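Single-stranded DNA-binding protein (Thermotoga maritima, PDB 1Z9F) probably binds single-stranded DNA through an OB-fold domain and acts as a homotetramer, as bacterial SSB proteins do. Local coordinates at residues K18-G23 against L88-M93; G23-D28 against F43-D48; P39-T44 against E75-Y80; V68-L73 against E110-V115. All blocks are in the same frame, centred on the assembly; numbering follows the deposited sequence.

Contact 1 of 4, residues K18-G23 against L88-M93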
loop_
_atom_site.group_PDB
_atom_site.type_symbol
_atom_site.label_atom_id
_atom_site.label_comp_id
_atom_site.label_asym_id
_atom_site.label_seq_id
_atom_site.Cartn_x
_atom_site.Cartn_y
_atom_site.Cartn_z
ATOM N N LYS A 18 -5.637 -4.760 -0.834
ATOM C CA LYS A 18 -5.396 -5.243 0.489
ATOM C C LYS A 18 -3.999 -4.926 0.903
ATOM O O LYS A 18 -3.039 -5.259 0.183
ATOM C CB LYS A 18 -5.577 -6.745 0.453
ATOM C CG LYS A 18 -5.605 -7.434 1.765
ATOM C CD LYS A 18 -6.442 -6.742 2.637
ATOM C CE LYS A 18 -6.951 -7.523 3.763
ATOM N NZ LYS A 18 -7.971 -6.635 4.462
ATOM N N ILE A 19 -3.858 -4.303 2.069
ATOM C CA ILE A 19 -2.519 -4.085 2.603
ATOM C C ILE A 19 -2.425 -4.615 4.047
ATOM O O ILE A 19 -3.313 -4.435 4.829
ATOM C CB ILE A 19 -2.024 -2.601 2.439
ATOM C CG1 ILE A 19 -0.524 -2.526 2.765
ATOM C CG2 ILE A 19 -2.806 -1.631 3.305
ATOM C CD1 ILE A 19 0.115 -1.295 2.345
ATOM N N ILE A 20 -1.330 -5.313 4.339
ATOM C CA ILE A 20 -1.035 -5.842 5.654
ATOM C C ILE A 20 0.370 -5.406 6.008
ATOM O O ILE A 20 1.323 -5.718 5.294
ATOM C CB ILE A 20 -1.097 -7.358 5.687
ATOM C CG1 ILE A 20 -2.464 -7.815 5.190
ATOM C CG2 ILE A 20 -0.758 -7.868 7.080
ATOM C CD1 ILE A 20 -2.566 -9.282 4.939
ATOM N N LEU A 21 0.472 -4.686 7.120
ATOM C CA LEU A 21 1.725 -4.078 7.573
ATOM C C LEU A 21 1.894 -4.486 9.009
ATOM O O LEU A 21 0.902 -4.648 9.706
ATOM C CB LEU A 21 1.643 -2.549 7.498
ATOM C CG LEU A 21 1.305 -1.988 6.112
ATOM C CD1 LEU A 21 0.922 -0.567 6.180
ATOM C CD2 LEU A 21 2.455 -2.203 5.147
ATOM N N ILE A 22 3.134 -4.725 9.421
ATOM C CA ILE A 22 3.492 -4.846 10.834
ATOM C C ILE A 22 4.623 -3.849 11.113
ATOM O O ILE A 22 5.704 -3.955 10.527
ATOM C CB ILE A 22 3.946 -6.251 11.216
ATOM C CG1 ILE A 22 2.783 -7.229 11.113
ATOM C CG2 ILE A 22 4.467 -6.264 12.635
ATOM C CD1 ILE A 22 3.172 -8.663 11.344
ATOM N N GLY A 23 4.351 -2.874 11.983
ATOM C CA GLY A 23 5.325 -1.858 12.322
ATOM C C GLY A 23 5.085 -1.237 13.678
ATOM O O GLY A 23 4.075 -1.502 14.323
ATOM N N LEU A 88 -0.019 -4.893 14.045
ATOM C CA LEU A 88 -0.406 -5.382 12.747
ATOM C C LEU A 88 -1.480 -4.448 12.271
ATOM O O LEU A 88 -2.369 -4.089 13.035
ATOM C CB LEU A 88 -0.968 -6.801 12.827
ATOM C CG LEU A 88 -1.327 -7.349 11.439
ATOM C CD1 LEU A 88 -0.843 -8.749 11.329
ATOM C CD2 LEU A 88 -2.821 -7.240 11.066
ATOM N N VAL A 89 -1.397 -4.033 11.019
ATOM C CA VAL A 89 -2.463 -3.279 10.407
ATOM C C VAL A 89 -2.917 -3.963 9.132
ATOM O O VAL A 89 -2.129 -4.238 8.247
ATOM C CB VAL A 89 -2.037 -1.819 10.133
ATOM C CG1 VAL A 89 -3.031 -1.120 9.220
ATOM C CG2 VAL A 89 -1.898 -1.056 11.464
ATOM N N GLU A 90 -4.210 -4.213 9.055
ATOM C CA GLU A 90 -4.821 -4.716 7.863
ATOM C C GLU A 90 -5.800 -3.687 7.325
ATOM O O GLU A 90 -6.631 -3.162 8.047
ATOM C CB GLU A 90 -5.570 -5.992 8.175
ATOM C CG GLU A 90 -5.920 -6.703 6.939
ATOM C CD GLU A 90 -6.833 -7.777 7.173
ATOM O OE1 GLU A 90 -6.700 -8.416 8.225
ATOM O OE2 GLU A 90 -7.688 -8.019 6.308
ATOM N N GLY A 91 -5.714 -3.387 6.044
ATOM C CA GLY A 91 -6.719 -2.541 5.472
ATOM C C GLY A 91 -6.531 -2.301 4.006
ATOM O O GLY A 91 -6.107 -3.192 3.277
ATOM N N GLU A 92 -6.879 -1.083 3.574
ATOM C CA GLU A 92 -6.776 -0.736 2.174
ATOM C C GLU A 92 -5.819 0.376 1.960
ATOM O O GLU A 92 -5.661 1.247 2.799
ATOM C CB GLU A 92 -8.128 -0.389 1.616
ATOM C CG GLU A 92 -8.946 -1.586 1.335
ATOM C CD GLU A 92 -10.308 -1.221 0.811
ATOM O OE1 GLU A 92 -10.568 0.004 0.740
ATOM O OE2 GLU A 92 -11.119 -2.144 0.499
ATOM N N MET A 93 -5.128 0.325 0.839
ATOM C CA MET A 93 -4.183 1.378 0.519
ATOM C C MET A 93 -4.958 2.389 -0.305
ATOM O O MET A 93 -5.341 2.121 -1.442
ATOM C CB MET A 93 -2.967 0.809 -0.209
ATOM C CG MET A 93 -1.803 1.809 -0.401
ATOM S SD MET A 93 -1.166 2.528 1.131
ATOM C CE MET A 93 -1.728 4.161 1.025
#
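Ile22 and Leu88 meet on one face of the sheet, where Leu88 CD1 lies 3.9 Å from Ile22 CG1. The same methyl also reaches Ile20 CG2, so Leu88 touches both isoleucines of that face. Ile20 then runs side by side with the start of Glu90, and its CG1 packs on Glu90 CG. On the other face are Ile19, Leu21 and Val89. Ile19 CD1 comes within 4.2 Å of Met93 SD, and Leu21 packs on Phe65, Ile45 and Val47 in the interior of the domain.

Between the two faces the backbones are joined by four hydrogen bonds, in antiparallel register. Ile19 and Gly91 exchange one pair, with Ile19 N to Gly91 O at 2.8 Å. Leu21 and Val89 exchange the other, and Val89 N to Leu21 O is 2.7 Å and nearly straight, at 175°. Ile20 with Glu90 and Ile22 with Leu88 are the non-hydrogen-bonded pairs.

At the polar edge Lys18 is placed to form a salt bridge with Glu90. The lysine CG stands anti to the backbone N (chi1 -170°), and the chain bends at chi2 (46°), which leaves Lys18 CD 3.6 Å from Gly91 O. Lys18 NZ and Glu90 OE2 are modelled only 2.3 Å apart, so the geometry is doubtful, and the lysine has a second conformer. Glu90 OE2 also accepts a weak hydrogen bond from Asn114 ND2.

Residues 18-22 pair on their other edge with a strand of the second subunit. The contact thus joins the first and fourth strands of the OB fold next to a sheet that continues across the interface with the second subunit.

Contact 2 of 4, residues G23-D28 against F43-D48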
loop_
_atom_site.group_PDB
_atom_site.type_symbol
_atom_site.label_atom_id
_atom_site.label_comp_id
_atom_site.label_asym_id
_atom_site.label_seq_id
_atom_site.Cartn_x
_atom_site.Cartn_y
_atom_site.Cartn_z
ATOM N N GLY A 23 4.351 -2.874 11.983
ATOM C CA GLY A 23 5.325 -1.858 12.322
ATOM C C GLY A 23 5.085 -1.237 13.678
ATOM O O GLY A 23 4.075 -1.502 14.323
ATOM N N ARG A 24 6.041 -0.413 14.114
ATOM C CA ARG A 24 5.935 0.304 15.387
ATOM C C ARG A 24 5.141 1.584 15.135
ATOM O O ARG A 24 5.172 2.114 14.026
ATOM C CB ARG A 24 7.309 0.690 15.980
ATOM C CG ARG A 24 8.540 -0.188 15.674
ATOM C CD ARG A 24 8.500 -1.631 16.205
ATOM N NE ARG A 24 8.079 -1.754 17.605
ATOM C CZ ARG A 24 8.538 -2.667 18.468
ATOM N NH1 ARG A 24 8.071 -2.682 19.710
ATOM N NH2 ARG A 24 9.450 -3.568 18.112
ATOM N N LEU A 25 4.433 2.073 16.155
ATOM C CA LEU A 25 3.856 3.422 16.119
ATOM C C LEU A 25 4.993 4.370 16.447
ATOM O O LEU A 25 5.618 4.229 17.495
ATOM C CB LEU A 25 2.747 3.616 17.156
ATOM C CG LEU A 25 1.300 3.468 16.699
ATOM C CD1 LEU A 25 0.903 2.000 16.673
ATOM C CD2 LEU A 25 0.359 4.275 17.612
ATOM N N VAL A 26 5.271 5.324 15.561
ATOM C CA VAL A 26 6.394 6.254 15.768
ATOM C C VAL A 26 5.961 7.530 16.460
ATOM O O VAL A 26 6.800 8.295 16.910
ATOM C CB VAL A 26 7.142 6.602 14.463
ATOM C CG1 VAL A 26 8.044 5.451 14.069
ATOM C CG2 VAL A 26 6.172 6.959 13.338
ATOM N N ARG A 27 4.653 7.766 16.518
ATOM C CA ARG A 27 4.083 8.694 17.488
ATOM C C ARG A 27 2.645 8.325 17.849
ATOM O O ARG A 27 1.997 7.508 17.177
ATOM C CB ARG A 27 4.191 10.164 17.039
ATOM C CG ARG A 27 4.077 10.439 15.540
ATOM C CD ARG A 27 4.618 11.841 15.220
ATOM N NE ARG A 27 5.211 11.927 13.885
ATOM C CZ ARG A 27 5.929 12.959 13.436
ATOM N NH1 ARG A 27 6.176 14.028 14.202
ATOM N NH2 ARG A 27 6.418 12.920 12.199
ATOM N N ASP A 28 2.177 8.952 18.927
ATOM C CA ASP A 28 0.884 8.660 19.527
ATOM C C ASP A 28 -0.256 8.990 18.573
ATOM O O ASP A 28 -0.137 9.891 17.739
ATOM C CB ASP A 28 0.720 9.436 20.843
ATOM C CG ASP A 28 1.768 9.054 21.879
ATOM O OD1 ASP A 28 2.148 7.862 21.928
ATOM O OD2 ASP A 28 2.218 9.940 22.635
ATOM N N PHE A 43 -2.587 7.467 12.914
ATOM C CA PHE A 43 -1.239 7.270 13.406
ATOM C C PHE A 43 -0.401 6.726 12.262
ATOM O O PHE A 43 -0.924 6.198 11.298
ATOM C CB PHE A 43 -1.200 6.330 14.616
ATOM C CG PHE A 43 -1.825 4.995 14.384
ATOM C CD1 PHE A 43 -3.193 4.823 14.516
ATOM C CD2 PHE A 43 -1.042 3.891 14.085
ATOM C CE1 PHE A 43 -3.784 3.572 14.332
ATOM C CE2 PHE A 43 -1.619 2.625 13.890
ATOM C CZ PHE A 43 -2.996 2.470 14.015
ATOM N N THR A 44 0.901 6.915 12.364
ATOM C CA THR A 44 1.816 6.509 11.335
ATOM C C THR A 44 2.705 5.478 11.978
ATOM O O THR A 44 3.121 5.630 13.133
ATOM C CB THR A 44 2.656 7.687 10.755
ATOM O OG1 THR A 44 3.888 7.825 11.476
ATOM C CG2 THR A 44 1.862 9.025 10.786
ATOM N N ILE A 45 2.954 4.406 11.227
ATOM C CA ILE A 45 3.801 3.326 11.692
ATOM C C ILE A 45 5.111 3.311 10.909
ATOM O O ILE A 45 5.177 3.778 9.763
ATOM C CB ILE A 45 3.081 1.956 11.628
ATOM C CG1 ILE A 45 2.514 1.690 10.227
ATOM C CG2 ILE A 45 1.970 1.909 12.692
ATOM C CD1 ILE A 45 1.960 0.299 10.056
ATOM N N ALA A 46 6.160 2.811 11.554
ATOM C CA ALA A 46 7.444 2.637 10.905
ATOM C C ALA A 46 7.523 1.178 10.555
ATOM O O ALA A 46 7.492 0.338 11.453
ATOM C CB ALA A 46 8.579 3.020 11.833
ATOM N N VAL A 47 7.595 0.881 9.257
ATOM C CA VAL A 47 7.708 -0.491 8.760
ATOM C C VAL A 47 9.044 -0.629 8.055
ATOM O O VAL A 47 9.155 -0.397 6.843
ATOM C CB VAL A 47 6.569 -0.827 7.757
ATOM C CG1 VAL A 47 6.737 -2.254 7.171
ATOM C CG2 VAL A 47 5.181 -0.642 8.413
ATOM N N ASP A 48 10.082 -0.982 8.801
ATOM C CA ASP A 48 11.390 -1.016 8.164
ATOM C C ASP A 48 11.604 -2.303 7.367
ATOM O O ASP A 48 11.027 -3.346 7.661
ATOM C CB ASP A 48 12.577 -0.630 9.109
ATOM C CG ASP A 48 12.655 -1.468 10.384
ATOM O OD1 ASP A 48 12.012 -2.546 10.439
ATOM O OD2 ASP A 48 13.377 -1.032 11.321
#
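Phe43 CG sits between its backbone N and carbonyl carbon (chi1 56°), and the ring it carries lies against Leu25. Leu25 CG lies 3.5 Å from Phe43 CD2, and the two side chains are set obliquely to each other. Both leucine methyls also touch Phe43 CD2. Leu25 CD1 packs in addition on Ile45 CG2, 4.1 Å away. That Ile45 methyl lies in the plane of the Phe43 ring, at its edge.

These residues belong to the hairpin of strands 16-33 and 39-48, the first two strands of the OB-fold sheet. Leu81 and Ile67 pack on Phe43 from elsewhere in the domain. Arg24 and Ala46 form a hydrogen-bonded antiparallel pair. Ala46 N to Arg24 O is 2.8 Å, while the return bond from Arg24 N to Ala46 O is longer, at 3.1 Å, and more bent, at 141°. A third bond, Val26 N to Thr44 O, is long at 3.3 Å but straight.

Gly23 lies against Val47 CG2 and Ala46 O, with Gly23 CA 3.2 Å from Ala46 O. Val26 splits its two methyls: CG2 meets Thr44 OG1, and CG1 presses on Ala46 CB at 3.3 Å, tighter than normal carbon contact. The Arg24 guanidinium leads away from strand 43-48, and its NE bonds to Gly84 O.

Contact 3 of 4, residues P39-T44 against E75-Y80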
loop_
_atom_site.group_PDB
_atom_site.type_symbol
_atom_site.label_atom_id
_atom_site.label_comp_id
_atom_site.label_asym_id
_atom_site.label_seq_id
_atom_site.Cartn_x
_atom_site.Cartn_y
_atom_site.Cartn_z
ATOM N N PRO A 39 -15.834 8.817 15.287
ATOM C CA PRO A 39 -14.455 8.872 15.758
ATOM C C PRO A 39 -13.431 8.452 14.704
ATOM O O PRO A 39 -13.570 7.405 14.071
ATOM C CB PRO A 39 -14.452 7.914 16.963
ATOM C CG PRO A 39 -15.913 7.551 17.200
ATOM C CD PRO A 39 -16.534 7.655 15.855
ATOM N N VAL A 40 -12.414 9.287 14.514
ATOM C CA VAL A 40 -11.323 8.999 13.591
ATOM C C VAL A 40 -10.020 9.170 14.337
ATOM O O VAL A 40 -9.782 10.189 14.971
ATOM C CB VAL A 40 -11.322 9.948 12.376
ATOM C CG1 VAL A 40 -10.528 9.369 11.249
ATOM C CG2 VAL A 40 -12.736 10.221 11.930
ATOM N N THR A 41 -9.187 8.151 14.261
ATOM C CA THR A 41 -7.891 8.155 14.885
ATOM C C THR A 41 -6.876 7.815 13.789
ATOM O O THR A 41 -7.083 6.919 12.987
ATOM C CB THR A 41 -7.845 7.158 16.053
ATOM O OG1 THR A 41 -8.893 7.475 16.985
ATOM C CG2 THR A 41 -6.513 7.210 16.761
ATOM N N THR A 42 -5.821 8.610 13.724
ATOM C CA THR A 42 -4.780 8.409 12.778
ATOM C C THR A 42 -3.499 8.193 13.553
ATOM O O THR A 42 -3.369 8.626 14.702
ATOM C CB THR A 42 -4.628 9.592 11.802
ATOM O OG1 THR A 42 -4.224 10.779 12.507
ATOM C CG2 THR A 42 -5.935 9.835 11.060
ATOM N N PHE A 43 -2.587 7.467 12.914
ATOM C CA PHE A 43 -1.239 7.270 13.406
ATOM C C PHE A 43 -0.401 6.726 12.262
ATOM O O PHE A 43 -0.924 6.198 11.298
ATOM C CB PHE A 43 -1.200 6.330 14.616
ATOM C CG PHE A 43 -1.825 4.995 14.384
ATOM C CD1 PHE A 43 -3.193 4.823 14.516
ATOM C CD2 PHE A 43 -1.042 3.891 14.085
ATOM C CE1 PHE A 43 -3.784 3.572 14.332
ATOM C CE2 PHE A 43 -1.619 2.625 13.890
ATOM C CZ PHE A 43 -2.996 2.470 14.015
ATOM N N THR A 44 0.901 6.915 12.364
ATOM C CA THR A 44 1.816 6.509 11.335
ATOM C C THR A 44 2.705 5.478 11.978
ATOM O O THR A 44 3.121 5.630 13.133
ATOM C CB THR A 44 2.656 7.687 10.755
ATOM O OG1 THR A 44 3.888 7.825 11.476
ATOM C CG2 THR A 44 1.862 9.025 10.786
ATOM N N GLU A 75 -11.780 4.328 18.164
ATOM C CA GLU A 75 -11.916 4.358 19.619
ATOM C C GLU A 75 -10.883 3.447 20.273
ATOM O O GLU A 75 -10.177 3.867 21.192
ATOM C CB GLU A 75 -13.324 3.939 20.065
ATOM C CG GLU A 75 -14.439 4.862 19.609
ATOM C CD GLU A 75 -15.805 4.381 20.052
ATOM O OE1 GLU A 75 -16.033 4.307 21.282
ATOM O OE2 GLU A 75 -16.649 4.089 19.175
ATOM N N PHE A 76 -10.804 2.203 19.803
ATOM C CA PHE A 76 -9.794 1.265 20.298
ATOM C C PHE A 76 -8.393 1.840 20.113
ATOM O O PHE A 76 -7.554 1.742 21.007
ATOM C CB PHE A 76 -9.897 -0.098 19.601
ATOM C CG PHE A 76 -8.610 -0.888 19.627
ATOM C CD1 PHE A 76 -7.700 -0.792 18.581
ATOM C CD2 PHE A 76 -8.295 -1.698 20.709
ATOM C CE1 PHE A 76 -6.504 -1.484 18.618
ATOM C CE2 PHE A 76 -7.102 -2.410 20.744
ATOM C CZ PHE A 76 -6.207 -2.302 19.700
ATOM N N ALA A 77 -8.150 2.446 18.951
ATOM C CA ALA A 77 -6.815 2.932 18.608
ATOM C C ALA A 77 -6.359 3.962 19.616
ATOM O O ALA A 77 -5.386 3.756 20.332
ATOM C CB ALA A 77 -6.777 3.519 17.193
ATOM N N ARG A 78 -7.100 5.054 19.684
ATOM C CA ARG A 78 -6.808 6.148 20.619
ATOM C C ARG A 78 -6.683 5.736 22.095
ATOM O O ARG A 78 -5.733 6.148 22.759
ATOM C CB ARG A 78 -7.847 7.240 20.471
ATOM C CG ARG A 78 -7.671 8.354 21.465
ATOM C CD ARG A 78 -6.391 9.181 21.208
ATOM N NE ARG A 78 -6.015 10.025 22.348
ATOM C CZ ARG A 78 -6.766 10.985 22.874
ATOM N NH1 ARG A 78 -7.980 11.250 22.406
ATOM N NH2 ARG A 78 -6.303 11.690 23.898
ATOM N N THR A 79 -7.601 4.918 22.601
ATOM C CA THR A 79 -7.564 4.558 24.030
ATOM C C THR A 79 -6.569 3.437 24.376
ATOM O O THR A 79 -6.334 3.176 25.556
ATOM C CB THR A 79 -8.983 4.240 24.648
ATOM O OG1 THR A 79 -9.389 2.899 24.368
ATOM C CG2 THR A 79 -10.050 5.208 24.151
ATOM N N TYR A 80 -5.986 2.782 23.373
ATOM C CA TYR A 80 -5.019 1.700 23.627
ATOM C C TYR A 80 -3.645 1.850 22.962
ATOM O O TYR A 80 -2.654 1.416 23.542
ATOM C CB TYR A 80 -5.636 0.336 23.295
ATOM C CG TYR A 80 -6.784 -0.027 24.209
ATOM C CD1 TYR A 80 -6.550 -0.570 25.465
ATOM C CD2 TYR A 80 -8.102 0.191 23.827
ATOM C CE1 TYR A 80 -7.594 -0.897 26.309
ATOM C CE2 TYR A 80 -9.154 -0.128 24.662
ATOM C CZ TYR A 80 -8.900 -0.670 25.904
ATOM O OH TYR A 80 -9.962 -0.980 26.738
#
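Thr41 OG1 lies within hydrogen-bonding reach of Glu31 OE1 on the hairpin partner strand and Ala74 O of helix 71-80. Its one proton is probably shared between them or alternates. Across the contact the same oxygen lies 3.6 Å from Arg78 CB, without a hydrogen bond. The threonine torsion (chi1 -56°) sets OG1 anti to the carbonyl carbon and CG2 anti to the backbone N. The polar and the methyl branch can therefore both meet the helix. The Thr41 and Arg78 side chains cross at about a right angle. The arginine chain bends at chi2, and its end leads away from the strand.

Thr41 CG2 packs on Ala77 CB at 3.7 Å and is equally close to Arg78 N. Ala77 CB also touches Phe43 CE1, at 4.1 Å. This methyl thus touches both a threonine and an aromatic ring from alternate positions of the strand. Thr69 of the next strand touches it as well.

Further back along the chain, Pro39 lies against Glu75. Pro39 CG is 3.9 Å from Glu75 CG. The touch is made mainly by the aliphatic part of the glutamate, with OE2 also near Pro39 CG.

No hydrogen bond links the two segments directly. Val40 and Thr42 point away from the helix, as alternation in a strand requires, and only Pro39, Thr41 and Phe43 meet it. The strand and helix segments run at 56°, with axes 7.5 Å apart. This is the packing of the OB-fold helix, which lies between the third and fourth strands in sequence, on the second strand of the sheet.

Contact 4 of 4, residues V68-L73 against E110-V115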
loop_
_atom_site.group_PDB
_atom_site.type_symbol
_atom_site.label_atom_id
_atom_site.label_comp_id
_atom_site.label_asym_id
_atom_site.label_seq_id
_atom_site.Cartn_x
_atom_site.Cartn_y
_atom_site.Cartn_z
ATOM N N VAL A 68 -5.286 5.244 9.124
ATOM C CA VAL A 68 -6.565 5.816 9.507
ATOM C C VAL A 68 -7.497 4.720 10.038
ATOM O O VAL A 68 -7.613 3.670 9.427
ATOM C CB VAL A 68 -7.270 6.503 8.309
ATOM C CG1 VAL A 68 -8.346 7.467 8.804
ATOM C CG2 VAL A 68 -6.278 7.250 7.478
ATOM N N THR A 69 -8.167 4.997 11.158
ATOM C CA THR A 69 -9.185 4.129 11.744
ATOM C C THR A 69 -10.494 4.915 11.978
ATOM O O THR A 69 -10.468 6.116 12.200
ATOM C CB THR A 69 -8.702 3.568 13.083
ATOM O OG1 THR A 69 -8.324 4.648 13.931
ATOM C CG2 THR A 69 -7.500 2.677 12.889
ATOM N N PHE A 70 -11.627 4.216 11.913
ATOM C CA PHE A 70 -12.961 4.809 12.078
ATOM C C PHE A 70 -13.791 4.005 13.074
ATOM O O PHE A 70 -13.572 2.804 13.240
ATOM C CB PHE A 70 -13.688 4.857 10.737
ATOM C CG PHE A 70 -13.051 5.778 9.752
ATOM C CD1 PHE A 70 -12.008 5.352 8.955
ATOM C CD2 PHE A 70 -13.485 7.096 9.634
ATOM C CE1 PHE A 70 -11.409 6.214 8.052
ATOM C CE2 PHE A 70 -12.886 7.961 8.723
ATOM C CZ PHE A 70 -11.840 7.513 7.931
ATOM N N GLY A 71 -14.736 4.665 13.737
ATOM C CA GLY A 71 -15.658 3.992 14.658
ATOM C C GLY A 71 -14.947 3.359 15.841
ATOM O O GLY A 71 -13.995 3.930 16.372
ATOM N N ARG A 72 -15.394 2.169 16.238
ATOM C CA ARG A 72 -14.850 1.479 17.420
ATOM C C ARG A 72 -13.348 1.220 17.331
ATOM O O ARG A 72 -12.656 1.166 18.349
ATOM C CB ARG A 72 -15.573 0.150 17.645
ATOM N N LEU A 73 -12.854 1.045 16.111
ATOM C CA LEU A 73 -11.432 0.837 15.872
ATOM C C LEU A 73 -10.628 2.110 16.126
ATOM O O LEU A 73 -9.554 2.054 16.730
ATOM C CB LEU A 73 -11.220 0.365 14.442
ATOM C CG LEU A 73 -9.891 -0.319 14.155
ATOM C CD1 LEU A 73 -9.731 -1.557 15.016
ATOM C CD2 LEU A 73 -9.841 -0.654 12.692
ATOM N N GLU A 110 -2.837 6.816 2.344
ATOM C CA GLU A 110 -3.222 6.403 3.701
ATOM C C GLU A 110 -3.727 4.977 3.695
ATOM O O GLU A 110 -4.357 4.561 2.725
ATOM C CB GLU A 110 -4.393 7.215 4.235
ATOM C CG GLU A 110 -4.299 8.694 4.134
ATOM C CD GLU A 110 -5.669 9.316 4.077
ATOM O OE1 GLU A 110 -6.650 8.553 4.348
ATOM O OE2 GLU A 110 -5.754 10.525 3.750
ATOM N N VAL A 111 -3.510 4.263 4.802
ATOM C CA VAL A 111 -4.120 2.960 5.011
ATOM C C VAL A 111 -5.394 3.125 5.825
ATOM O O VAL A 111 -5.346 3.510 7.005
ATOM C CB VAL A 111 -3.154 2.005 5.756
ATOM C CG1 VAL A 111 -3.734 0.648 5.875
ATOM C CG2 VAL A 111 -1.798 1.916 5.039
ATOM N N VAL A 112 -6.540 2.854 5.202
ATOM C CA VAL A 112 -7.787 2.750 5.948
ATOM C C VAL A 112 -7.791 1.329 6.505
ATOM O O VAL A 112 -7.968 0.342 5.767
ATOM C CB VAL A 112 -9.023 3.037 5.064
ATOM C CG1 VAL A 112 -10.290 2.913 5.870
ATOM C CG2 VAL A 112 -8.919 4.467 4.420
ATOM N N ALA A 113 -7.552 1.235 7.812
ATOM C CA ALA A 113 -7.407 -0.023 8.475
ATOM C C ALA A 113 -8.762 -0.601 8.770
ATOM O O ALA A 113 -9.692 0.105 9.211
ATOM C CB ALA A 113 -6.590 0.118 9.738
ATOM N N ASN A 114 -8.893 -1.902 8.523
ATOM C CA ASN A 114 -10.049 -2.616 9.028
ATOM C C ASN A 114 -9.684 -3.389 10.283
ATOM O O ASN A 114 -10.546 -3.767 11.010
ATOM C CB ASN A 114 -10.698 -3.484 7.938
ATOM C CG ASN A 114 -9.766 -4.503 7.332
ATOM O OD1 ASN A 114 -9.025 -4.210 6.371
ATOM N ND2 ASN A 114 -9.846 -5.752 7.820
ATOM N N VAL A 115 -8.397 -3.609 10.538
ATOM C CA VAL A 115 -7.932 -4.378 11.697
ATOM C C VAL A 115 -6.657 -3.739 12.247
ATOM O O VAL A 115 -5.788 -3.355 11.486
ATOM C CB VAL A 115 -7.646 -5.850 11.287
ATOM C CG1 VAL A 115 -6.824 -6.597 12.347
ATOM C CG2 VAL A 115 -8.931 -6.585 11.034
HETATM O O HOH W 1 -11.415 1.862 10.598
#
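The parallel pairing of the OB-fold sheet is made here, where strand 62-70 runs beside strand 108-118. Val68 carries it with both backbone polar atoms. Val68 N gives a hydrogen bond to Val111 O at 2.7 Å, and Val68 O receives one from Ala113 N at 2.9 Å. Both are nearly straight, at 175° and 171°.

Beyond this pair the strands part, and a water fills the next position. It accepts from Phe70 N at 2.7 Å and donates to Ala113 O at 2.8 Å. Its oxygen also lies in the plane of the Phe70 ring, at the edge. Phe70 CE1 touches Val112 CG1 at 4.1 Å.

Val68 CG2 rests on Glu110, closest to OE1 at 3.4 Å. The other carboxylate oxygen of Glu110 is in a salt bridge with Arg96. From helix 71-80, Leu73 brings CD2 to the carbonyl oxygens of Ala113 and Asn114, each 3.6 Å away. Here strand 108-118 turns a corner, and Asn114 and Val115 form a classic bulge opposite Glu90.

The water thus replaces a direct strand-to-strand bond, satisfying Phe70 N and Ala113 O where the two backbones diverge.

From the N terminus, strand 16-33 enters contact 1 and, sharing Gly23, continues into contact 2. Contact 2 closes first, when the hairpin returns at 43-48. Strand 39-48 also opens contact 3, whose loop is closed by the helix at 75-80. Contacts 2 and 3 therefore share Phe43 and Thr44. Contact 4 opens at 68-73, inside the loop of contact 3, and closes last at 110-115, so contacts 3 and 4 cross. Contact 1 closes at 88-93, enclosing contacts 2 and 3 but crossing contact 4. Backbone bonds between strands 86-96 and 108-118 join contacts 1 and 4. Together they bind all five strands and the helix.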